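Local structure of methylated-DNA--protein-cysteine methyltransferase (Thermococcus kodakarensis, 1MGT) at residues A[44-49]-A[130-135]; A[64-69]-A[81-86]; A[148-153]-A[159-164]. The protein repairs O6-methylguanine and O4-methylthymine in DNA by moving the methyl group irreversibly onto one of its own cysteines, a single-use suicide reaction. All coordinates share one frame; numbering follows the deposited sequence.

Interaction 1 of 3, residues A[44-49]-A[130-135]. With SO4 (sulfate ion), chain D.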
loop_
_atom_site.group_PDB
_atom_site.type_symbol
_atom_site.label_atom_id
_atom_site.label_comp_id
_atom_site.label_asym_id
_atom_site.label_seq_id
_atom_site.Cartn_x
_atom_site.Cartn_y
_atom_site.Cartn_z
ATOM N N ALA A 44 -12.753 2.298 -0.446
ATOM C CA ALA A 44 -13.975 1.553 -0.060
ATOM C C ALA A 44 -14.895 1.334 -1.261
ATOM O O ALA A 44 -15.568 0.294 -1.360
ATOM C CB ALA A 44 -14.705 2.391 0.996
ATOM N N GLU A 45 -14.980 2.274 -2.171
ATOM C CA GLU A 45 -15.816 2.194 -3.353
ATOM C C GLU A 45 -15.282 1.086 -4.273
ATOM O O GLU A 45 -16.049 0.301 -4.813
ATOM C CB GLU A 45 -15.912 3.501 -4.108
ATOM C CG GLU A 45 -17.076 3.581 -5.087
ATOM C CD GLU A 45 -18.420 3.741 -4.383
ATOM O OE1 GLU A 45 -18.515 4.491 -3.381
ATOM O OE2 GLU A 45 -19.397 3.104 -4.841
ATOM N N HIS A 46 -13.960 1.067 -4.436
ATOM C CA HIS A 46 -13.335 0.039 -5.252
ATOM C C HIS A 46 -13.552 -1.353 -4.653
ATOM O O HIS A 46 -13.934 -2.261 -5.375
ATOM C CB HIS A 46 -11.827 0.352 -5.360
ATOM C CG HIS A 46 -11.046 -0.832 -5.859
ATOM N ND1 HIS A 46 -11.065 -1.197 -7.186
ATOM C CD2 HIS A 46 -10.254 -1.727 -5.225
ATOM C CE1 HIS A 46 -10.313 -2.263 -7.362
ATOM N NE2 HIS A 46 -9.814 -2.604 -6.197
ATOM N N LEU A 47 -13.321 -1.537 -3.358
ATOM C CA LEU A 47 -13.509 -2.848 -2.742
ATOM C C LEU A 47 -14.995 -3.263 -2.751
ATOM O O LEU A 47 -15.310 -4.424 -2.979
ATOM C CB LEU A 47 -13.009 -2.840 -1.302
ATOM C CG LEU A 47 -11.477 -2.646 -1.132
ATOM C CD1 LEU A 47 -11.119 -2.396 0.309
ATOM C CD2 LEU A 47 -10.799 -3.912 -1.666
ATOM N N GLY A 48 -15.858 -2.282 -2.549
ATOM C CA GLY A 48 -17.322 -2.574 -2.563
ATOM C C GLY A 48 -17.723 -3.063 -3.949
ATOM O O GLY A 48 -18.543 -3.973 -4.070
ATOM N N LYS A 49 -17.163 -2.518 -5.034
ATOM C CA LYS A 49 -17.482 -2.964 -6.381
ATOM C C LYS A 49 -16.968 -4.381 -6.631
ATOM O O LYS A 49 -17.359 -5.038 -7.617
ATOM C CB LYS A 49 -16.915 -1.979 -7.416
ATOM C CG LYS A 49 -17.792 -0.715 -7.518
ATOM C CD LYS A 49 -18.797 -0.880 -8.643
ATOM C CE LYS A 49 -20.218 -0.540 -8.222
ATOM N NZ LYS A 49 -20.334 0.827 -7.646
ATOM N N MET A 130 -0.734 -2.602 -9.670
ATOM C CA MET A 130 -0.203 -1.606 -8.746
ATOM C C MET A 130 -1.235 -0.506 -8.500
ATOM O O MET A 130 -1.381 -0.044 -7.361
ATOM C CB MET A 130 1.083 -0.962 -9.269
ATOM C CG MET A 130 2.257 -1.920 -9.426
ATOM S SD MET A 130 2.708 -2.716 -7.879
ATOM C CE MET A 130 1.925 -4.295 -8.044
ATOM N N LYS A 131 -1.938 -0.102 -9.563
ATOM C CA LYS A 131 -2.957 0.935 -9.399
ATOM C C LYS A 131 -4.050 0.518 -8.415
ATOM O O LYS A 131 -4.600 1.338 -7.656
ATOM C CB LYS A 131 -3.637 1.171 -10.760
ATOM C CG LYS A 131 -4.614 2.350 -10.717
ATOM C CD LYS A 131 -5.419 2.377 -12.007
ATOM C CE LYS A 131 -5.965 3.793 -12.264
ATOM N NZ LYS A 131 -7.128 3.694 -13.208
ATOM N N ARG A 132 -4.392 -0.759 -8.438
ATOM C CA ARG A 132 -5.433 -1.307 -7.599
ATOM C C ARG A 132 -4.997 -1.800 -6.254
ATOM O O ARG A 132 -5.862 -2.309 -5.522
ATOM C CB ARG A 132 -6.145 -2.458 -8.348
ATOM C CG ARG A 132 -6.910 -1.921 -9.575
ATOM C CD ARG A 132 -7.201 -3.049 -10.545
ATOM N NE ARG A 132 -8.093 -2.649 -11.633
ATOM C CZ ARG A 132 -7.690 -2.077 -12.763
ATOM N NH1 ARG A 132 -6.394 -1.835 -12.971
ATOM N NH2 ARG A 132 -8.570 -1.757 -13.709
ATOM N N ASN A 133 -3.718 -1.722 -5.894
ATOM C CA ASN A 133 -3.283 -2.247 -4.614
ATOM C C ASN A 133 -4.040 -1.609 -3.458
ATOM O O ASN A 133 -3.925 -0.407 -3.233
ATOM C CB ASN A 133 -1.765 -1.950 -4.493
ATOM C CG ASN A 133 -1.182 -2.402 -3.176
ATOM O OD1 ASN A 133 -1.730 -3.286 -2.527
ATOM N ND2 ASN A 133 -0.048 -1.797 -2.814
ATOM N N PRO A 134 -4.774 -2.402 -2.686
ATOM C CA PRO A 134 -5.506 -1.867 -1.542
ATOM C C PRO A 134 -4.643 -1.783 -0.315
ATOM O O PRO A 134 -5.040 -1.342 0.765
ATOM C CB PRO A 134 -6.637 -2.905 -1.375
ATOM C CG PRO A 134 -6.030 -4.190 -1.800
ATOM C CD PRO A 134 -5.030 -3.841 -2.875
ATOM N N TYR A 135 -3.347 -2.214 -0.396
ATOM C CA TYR A 135 -2.445 -2.209 0.704
ATOM C C TYR A 135 -1.124 -1.439 0.483
ATOM O O TYR A 135 -0.045 -2.059 0.612
ATOM C CB TYR A 135 -2.050 -3.666 1.057
ATOM C CG TYR A 135 -3.210 -4.648 1.140
ATOM C CD1 TYR A 135 -3.178 -5.805 0.374
ATOM C CD2 TYR A 135 -4.289 -4.430 1.987
ATOM C CE1 TYR A 135 -4.207 -6.731 0.448
ATOM C CE2 TYR A 135 -5.335 -5.350 2.052
ATOM C CZ TYR A 135 -5.287 -6.487 1.281
ATOM O OH TYR A 135 -6.304 -7.428 1.328
HETATM S S SO4 D . -11.798 -3.847 -11.463
HETATM O O1 SO4 D . -12.795 -4.506 -10.563
HETATM O O2 SO4 D . -11.251 -2.615 -10.806
HETATM O O3 SO4 D . -12.468 -3.464 -12.752
HETATM O O4 SO4 D . -10.667 -4.782 -11.770
#

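Interaction 2 of 3, residues A[64-69]-A[81-86]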
loop_
_atom_site.group_PDB
_atom_site.type_symbol
_atom_site.label_atom_id
_atom_site.label_comp_id
_atom_site.label_asym_id
_atom_site.label_seq_id
_atom_site.Cartn_x
_atom_site.Cartn_y
_atom_site.Cartn_z
ATOM N N PRO A 64 -2.971 0.975 12.539
ATOM C CA PRO A 64 -2.254 2.145 12.059
ATOM C C PRO A 64 -0.817 2.158 12.578
ATOM O O PRO A 64 0.129 2.430 11.823
ATOM C CB PRO A 64 -3.057 3.324 12.585
ATOM C CG PRO A 64 -4.477 2.746 12.623
ATOM C CD PRO A 64 -4.238 1.352 13.219
ATOM N N GLU A 65 -0.604 1.866 13.850
ATOM C CA GLU A 65 0.740 1.844 14.401
ATOM C C GLU A 65 1.559 0.707 13.766
ATOM O O GLU A 65 2.749 0.895 13.560
ATOM C CB GLU A 65 0.752 1.710 15.918
ATOM C CG GLU A 65 2.166 1.920 16.490
ATOM C CD GLU A 65 2.245 1.631 17.968
ATOM O OE1 GLU A 65 3.328 1.841 18.568
ATOM O OE2 GLU A 65 1.235 1.192 18.560
ATOM N N LYS A 66 0.953 -0.435 13.492
ATOM C CA LYS A 66 1.733 -1.540 12.876
ATOM C C LYS A 66 2.174 -1.128 11.476
ATOM O O LYS A 66 3.322 -1.360 11.080
ATOM C CB LYS A 66 0.916 -2.813 12.807
ATOM C CG LYS A 66 0.732 -3.513 14.150
ATOM C CD LYS A 66 -0.178 -4.716 13.908
ATOM C CE LYS A 66 -0.382 -5.543 15.176
ATOM N NZ LYS A 66 -1.419 -6.598 14.867
ATOM N N VAL A 67 1.279 -0.492 10.723
ATOM C CA VAL A 67 1.609 -0.002 9.397
ATOM C C VAL A 67 2.735 1.031 9.505
ATOM O O VAL A 67 3.680 1.000 8.719
ATOM C CB VAL A 67 0.410 0.562 8.648
ATOM C CG1 VAL A 67 0.829 1.186 7.320
ATOM C CG2 VAL A 67 -0.649 -0.521 8.436
ATOM N N PHE A 68 2.692 1.958 10.477
ATOM C CA PHE A 68 3.743 2.937 10.652
ATOM C C PHE A 68 5.096 2.260 10.920
ATOM O O PHE A 68 6.122 2.744 10.425
ATOM C CB PHE A 68 3.407 3.880 11.823
ATOM C CG PHE A 68 4.431 4.966 12.027
ATOM C CD1 PHE A 68 4.591 5.971 11.113
ATOM C CD2 PHE A 68 5.214 4.935 13.178
ATOM C CE1 PHE A 68 5.533 6.969 11.306
ATOM C CE2 PHE A 68 6.159 5.931 13.389
ATOM C CZ PHE A 68 6.316 6.934 12.453
ATOM N N LYS A 69 5.095 1.176 11.688
ATOM C CA LYS A 69 6.335 0.445 11.969
ATOM C C LYS A 69 6.909 -0.134 10.672
ATOM O O LYS A 69 8.142 -0.186 10.539
ATOM C CB LYS A 69 6.084 -0.674 12.969
ATOM C CG LYS A 69 6.002 -0.130 14.411
ATOM C CD LYS A 69 5.651 -1.286 15.331
ATOM C CE LYS A 69 5.462 -0.842 16.779
ATOM N NZ LYS A 69 5.259 -2.067 17.630
ATOM N N LEU A 81 2.259 -9.681 5.897
ATOM C CA LEU A 81 1.386 -10.440 5.007
ATOM C C LEU A 81 0.278 -11.203 5.731
ATOM O O LEU A 81 -0.844 -11.235 5.235
ATOM C CB LEU A 81 2.194 -11.445 4.187
ATOM C CG LEU A 81 2.468 -11.308 2.720
ATOM C CD1 LEU A 81 2.238 -9.966 2.083
ATOM C CD2 LEU A 81 3.904 -11.812 2.394
ATOM N N ARG A 82 0.540 -11.809 6.876
ATOM C CA ARG A 82 -0.468 -12.564 7.610
ATOM C C ARG A 82 -1.631 -11.731 8.140
ATOM O O ARG A 82 -2.672 -12.303 8.483
ATOM C CB ARG A 82 0.235 -13.246 8.811
ATOM C CG ARG A 82 1.209 -12.295 9.467
ATOM C CD ARG A 82 0.735 -11.708 10.775
ATOM N NE ARG A 82 1.296 -12.403 11.931
ATOM C CZ ARG A 82 1.182 -13.682 12.232
ATOM N NH1 ARG A 82 1.766 -14.167 13.341
ATOM N NH2 ARG A 82 0.503 -14.526 11.470
ATOM N N GLU A 83 -1.474 -10.419 8.226
ATOM C CA GLU A 83 -2.547 -9.558 8.707
ATOM C C GLU A 83 -3.522 -9.170 7.591
ATOM O O GLU A 83 -4.589 -8.623 7.889
ATOM C CB GLU A 83 -1.972 -8.250 9.254
ATOM C CG GLU A 83 -0.818 -8.371 10.215
ATOM C CD GLU A 83 -1.255 -8.718 11.624
ATOM O OE1 GLU A 83 -2.469 -8.916 11.842
ATOM O OE2 GLU A 83 -0.369 -8.791 12.499
ATOM N N LEU A 84 -3.172 -9.419 6.340
ATOM C CA LEU A 84 -3.999 -9.051 5.200
ATOM C C LEU A 84 -5.096 -10.022 4.870
ATOM O O LEU A 84 -4.852 -11.228 4.775
ATOM C CB LEU A 84 -3.099 -8.867 3.947
ATOM C CG LEU A 84 -1.947 -7.873 4.158
ATOM C CD1 LEU A 84 -1.082 -7.781 2.897
ATOM C CD2 LEU A 84 -2.469 -6.490 4.532
ATOM N N SER A 85 -6.320 -9.531 4.620
ATOM C CA SER A 85 -7.386 -10.470 4.293
ATOM C C SER A 85 -7.410 -10.908 2.849
ATOM O O SER A 85 -7.974 -11.975 2.541
ATOM C CB SER A 85 -8.762 -9.827 4.601
ATOM O OG SER A 85 -8.991 -8.860 3.580
ATOM N N PHE A 86 -6.874 -10.132 1.910
ATOM C CA PHE A 86 -6.912 -10.399 0.497
ATOM C C PHE A 86 -8.342 -10.410 -0.033
ATOM O O PHE A 86 -8.608 -10.974 -1.093
ATOM C CB PHE A 86 -6.148 -11.651 0.023
ATOM C CG PHE A 86 -4.659 -11.344 0.095
ATOM C CD1 PHE A 86 -3.907 -11.784 1.151
ATOM C CD2 PHE A 86 -4.086 -10.579 -0.918
ATOM C CE1 PHE A 86 -2.552 -11.498 1.247
ATOM C CE2 PHE A 86 -2.732 -10.291 -0.813
ATOM C CZ PHE A 86 -1.983 -10.737 0.238
#

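Interaction 3 of 3, residues A[148-153]-A[159-164]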
loop_
_atom_site.group_PDB
_atom_site.type_symbol
_atom_site.label_atom_id
_atom_site.label_comp_id
_atom_site.label_asym_id
_atom_site.label_seq_id
_atom_site.Cartn_x
_atom_site.Cartn_y
_atom_site.Cartn_z
ATOM N N ASP A 148 12.975 4.912 -16.865
ATOM C CA ASP A 148 13.512 6.257 -17.048
ATOM C C ASP A 148 12.969 7.297 -16.095
ATOM O O ASP A 148 13.107 8.502 -16.358
ATOM C CB ASP A 148 13.271 6.713 -18.505
ATOM C CG ASP A 148 11.804 6.671 -18.891
ATOM O OD1 ASP A 148 11.476 7.174 -20.001
ATOM O OD2 ASP A 148 10.963 6.136 -18.140
ATOM N N GLY A 149 12.355 6.889 -14.981
ATOM C CA GLY A 149 11.823 7.888 -14.047
ATOM C C GLY A 149 11.152 7.235 -12.845
ATOM O O GLY A 149 11.110 6.008 -12.703
ATOM N N ILE A 150 10.596 8.081 -11.977
ATOM C CA ILE A 150 9.913 7.598 -10.776
ATOM C C ILE A 150 8.714 6.705 -11.074
ATOM O O ILE A 150 8.421 5.803 -10.269
ATOM C CB ILE A 150 9.475 8.800 -9.906
ATOM C CG1 ILE A 150 9.055 8.311 -8.522
ATOM C CG2 ILE A 150 8.368 9.588 -10.587
ATOM C CD1 ILE A 150 9.129 9.378 -7.457
ATOM N N GLY A 151 8.017 6.941 -12.166
ATOM C CA GLY A 151 6.841 6.152 -12.548
ATOM C C GLY A 151 5.596 6.642 -11.812
ATOM O O GLY A 151 5.663 7.534 -10.969
ATOM N N TYR A 152 4.449 6.042 -12.080
ATOM C CA TYR A 152 3.188 6.431 -11.463
ATOM C C TYR A 152 3.014 5.820 -10.077
ATOM O O TYR A 152 3.684 4.863 -9.694
ATOM C CB TYR A 152 2.037 6.006 -12.387
ATOM C CG TYR A 152 0.625 6.292 -11.951
ATOM C CD1 TYR A 152 0.069 7.570 -11.991
ATOM C CD2 TYR A 152 -0.172 5.255 -11.488
ATOM C CE1 TYR A 152 -1.242 7.794 -11.575
ATOM C CE2 TYR A 152 -1.470 5.459 -11.077
ATOM C CZ TYR A 152 -1.999 6.731 -11.122
ATOM O OH TYR A 152 -3.305 6.916 -10.697
ATOM N N TYR A 153 2.112 6.405 -9.323
ATOM C CA TYR A 153 1.749 5.972 -7.980
ATOM C C TYR A 153 0.297 6.399 -7.761
ATOM O O TYR A 153 0.013 7.587 -7.914
ATOM C CB TYR A 153 2.654 6.592 -6.931
ATOM C CG TYR A 153 2.588 5.955 -5.567
ATOM C CD1 TYR A 153 2.865 4.608 -5.374
ATOM C CD2 TYR A 153 2.265 6.734 -4.459
ATOM C CE1 TYR A 153 2.805 4.044 -4.108
ATOM C CE2 TYR A 153 2.205 6.178 -3.198
ATOM C CZ TYR A 153 2.472 4.839 -3.024
ATOM O OH TYR A 153 2.404 4.296 -1.756
ATOM N N GLU A 159 4.135 11.472 -2.386
ATOM C CA GLU A 159 4.045 10.395 -1.411
ATOM C C GLU A 159 5.033 9.281 -1.806
ATOM O O GLU A 159 5.693 8.718 -0.932
ATOM C CB GLU A 159 2.614 9.841 -1.378
ATOM C CG GLU A 159 1.654 10.735 -0.598
ATOM C CD GLU A 159 0.985 11.822 -1.389
ATOM O OE1 GLU A 159 1.496 12.286 -2.431
ATOM O OE2 GLU A 159 -0.130 12.257 -0.968
ATOM N N LYS A 160 5.098 8.986 -3.101
ATOM C CA LYS A 160 6.048 7.925 -3.539
ATOM C C LYS A 160 7.490 8.303 -3.214
ATOM O O LYS A 160 8.290 7.504 -2.697
ATOM C CB LYS A 160 5.909 7.674 -5.042
ATOM C CG LYS A 160 6.629 6.354 -5.452
ATOM C CD LYS A 160 6.381 6.128 -6.943
ATOM C CE LYS A 160 6.849 4.754 -7.407
ATOM N NZ LYS A 160 6.524 4.553 -8.847
ATOM N N LYS A 161 7.852 9.537 -3.494
ATOM C CA LYS A 161 9.188 10.067 -3.235
ATOM C C LYS A 161 9.525 10.070 -1.759
ATOM O O LYS A 161 10.638 9.772 -1.333
ATOM C CB LYS A 161 9.301 11.492 -3.783
ATOM C CG LYS A 161 9.834 11.579 -5.191
ATOM C CD LYS A 161 9.758 12.977 -5.773
ATOM C CE LYS A 161 10.502 14.003 -4.936
ATOM N NZ LYS A 161 10.455 15.366 -5.576
ATOM N N PHE A 162 8.537 10.402 -0.921
ATOM C CA PHE A 162 8.728 10.413 0.519
ATOM C C PHE A 162 9.060 9.022 1.038
ATOM O O PHE A 162 9.960 8.829 1.872
ATOM C CB PHE A 162 7.476 10.984 1.189
ATOM C CG PHE A 162 7.419 10.731 2.661
ATOM C CD1 PHE A 162 8.174 11.476 3.536
ATOM C CD2 PHE A 162 6.594 9.721 3.149
ATOM C CE1 PHE A 162 8.117 11.221 4.903
ATOM C CE2 PHE A 162 6.529 9.473 4.505
ATOM C CZ PHE A 162 7.294 10.224 5.370
ATOM N N LEU A 163 8.295 8.021 0.559
ATOM C CA LEU A 163 8.536 6.664 0.948
ATOM C C LEU A 163 9.929 6.212 0.450
ATOM O O LEU A 163 10.640 5.594 1.225
ATOM C CB LEU A 163 7.477 5.696 0.410
ATOM C CG LEU A 163 6.067 5.901 1.064
ATOM C CD1 LEU A 163 5.105 4.884 0.487
ATOM C CD2 LEU A 163 6.198 5.797 2.571
ATOM N N LEU A 164 10.279 6.550 -0.783
ATOM C CA LEU A 164 11.616 6.114 -1.261
ATOM C C LEU A 164 12.720 6.770 -0.467
ATOM O O LEU A 164 13.718 6.126 -0.112
ATOM C CB LEU A 164 11.760 6.361 -2.762
ATOM C CG LEU A 164 10.869 5.411 -3.612
ATOM C CD1 LEU A 164 10.852 5.822 -5.071
ATOM C CD2 LEU A 164 11.343 3.969 -3.439
#

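Interaction 1 of 3, residues A[44-49]-A[130-135]
His46 meets Arg132 through one corner of its imidazole: CE1 lies 4.1 Å from Arg132 CG, and NE2 approaches Arg132 O obliquely at 4.0 Å, too far for a hydrogen bond. With chi1 at 164°, the ring's CG stands opposite the backbone N, which carries the imidazole off helix 33-49 toward the other segment. The two side chains run nearly perpendicular, ring and guanidinium planes 68° apart, and a sulfate, probably from the crystallisation liquor, sits near both. Its O2 lies in the ring plane at the edge, 3.6 Å from His46 CE1, and accepts a fairly straight bond of 3.3 Å from Arg132 NE; a second bond from NE to O4 is weak. Arg50 NH2 also holds this anion, while Arg132 NH1 turns back to Gly128 O. Beside this polar patch, Leu47 CD2 touches Pro134 CB at 4.3 Å, the apolar half of a slight contact. It joins the RNase H-like N-terminal domain to the exit of helix 123-131, the recognition helix of the helix-turn-helix. Replacing the His46 imidazole by an alanine methyl is likely to open a gap beside Arg132 CG and leave sulfate O2 without the ring edge next to it. Farther out, the chain after that helix is shaped by an Asx turn: Asn133 OD1 accepts from Tyr135 N at 2.9 Å, the donor standing well above the carbonyl plane. Pro134 in turn places CG over the centre of the Tyr135 ring, 3.7 Å above its plane.

Interaction 2 of 3, residues A[64-69]-A[81-86]
Lys66 NZ is drawn by two carboxylates: it forms a salt bridge with Glu83 OE2 at 3.4 Å, weak as a hydrogen bond, and a longer, weak ion pair with Asp62 OD1. The first ties helix 63-71 of the RNase H-like N-terminal domain to residues 81-86, in the later part of the loop between helix 63-71 and helix 91-103, and it is the one contact between residues 64-69 and 81-86. Ion pairs within and between helices have been linked to the stability of this hyperthermophilic protein; this one joins a helix to a loop and may contribute in a related way. The backbones stay well apart, Lys66 CA and Glu83 CA being 10.0 Å from each other, and the side chains span the gap. Lys66 reaches out as an extended rod: beyond CG each torsion is near 180°, which carries NZ out to the carboxylate. Glu83 answers with a bent chain, chi2 at -80°, which folds its carboxylate round to meet the lysine nearly at a right angle. Only 66 Å² is buried between the segments, and the pair lies at the surface, partly exposed to solvent, which would be expected to weaken the attraction. Glu83 belongs to a stretch, 81-83, with helical backbone angles but no regular helical bonding; Leu84 N closes it by bonding to Leu81 O at 3.2 Å. Backbone bonds of Glu83 and Ser85 with Val24 fix this turn to strand 24-30. Helix 63-71 lies on the same antiparallel sheet, where Val67 packs on Ile16, Val18 and Ile27, and Lys66 itself rests on Phe80. The carboxylate is approached unevenly, Glu83 OE1 lying 4.0 Å from Lys66 NZ and OE2 taking the closer place.

Interaction 3 of 3, residues A[148-153]-A[159-164]
Lys160 sends its ammonium from helix 157-166 into the loop at 148-153, where two main-chain carbonyls take it. Its NZ donates to Ile150 O at 2.7 Å, tilted 23° from the carbonyl plane. A second bond goes to Tyr152 O at 3.0 Å, with NZ well above the plane of the Tyr152 carbonyl. Val144 O is a third acceptor, so three backbone oxygens satisfy a buried charge and pin the turn round Gly151, whose positive phi (82°) suits a glycine. The lysine reaches so deep because a chi1 of -166° puts CG anti to the main-chain nitrogen and every later torsion is extended. The same chain makes a CH-pi contact with Tyr153: CB lies over one face of the ring, 4.1 Å from its centroid. This is the active-site loop of the alkyltransferase fold, folded against the helix that follows it, and the side chain of Tyr153 comes within about 4 Å of that of Cys141, inferred to be the methyl-accepting nucleophile. Lys160, packed on Tyr153, is consistent with a second-shell position. Van der Waals contacts fill the remainder. Leu163 CD1 meets Tyr153 OH at 3.6 Å, crossing the ring's long direction, and Glu159 CB lies obliquely near CE2 while its carboxylate turns off to a salt bridge with Arg39. On the other side of the lysine, Ile150 runs antiparallel to it, CG1 against Lys160 CD at 3.8 Å. Ile150 CD1 is placed 3.2 Å from Lys161 CG, tighter than normal packing and doubtful in detail.

Overall arrangement
Interaction 2 is nested along the chain inside the loop that interaction 1 closes, and interaction 3 follows both. Interaction 2 lies in the N-terminal family region, interaction 3 within the DNA-binding domain, and interaction 1 joins the two. The centres of interactions 1 and 2 are about 16 Å apart, yet they touch: Tyr135 OH probably hydrogen-bonds to Phe86 N, and its ring packs on Leu84, so the interdomain connection leans on the chain leaving helix 123-131. The centre of interaction 3 is about 19 Å from that of interaction 1 and about 22 Å from that of interaction 2, opposite the latter across the chain's centre. Interaction 1 brings Met130 and Asn133, and interaction 3 Tyr153, near Cys141.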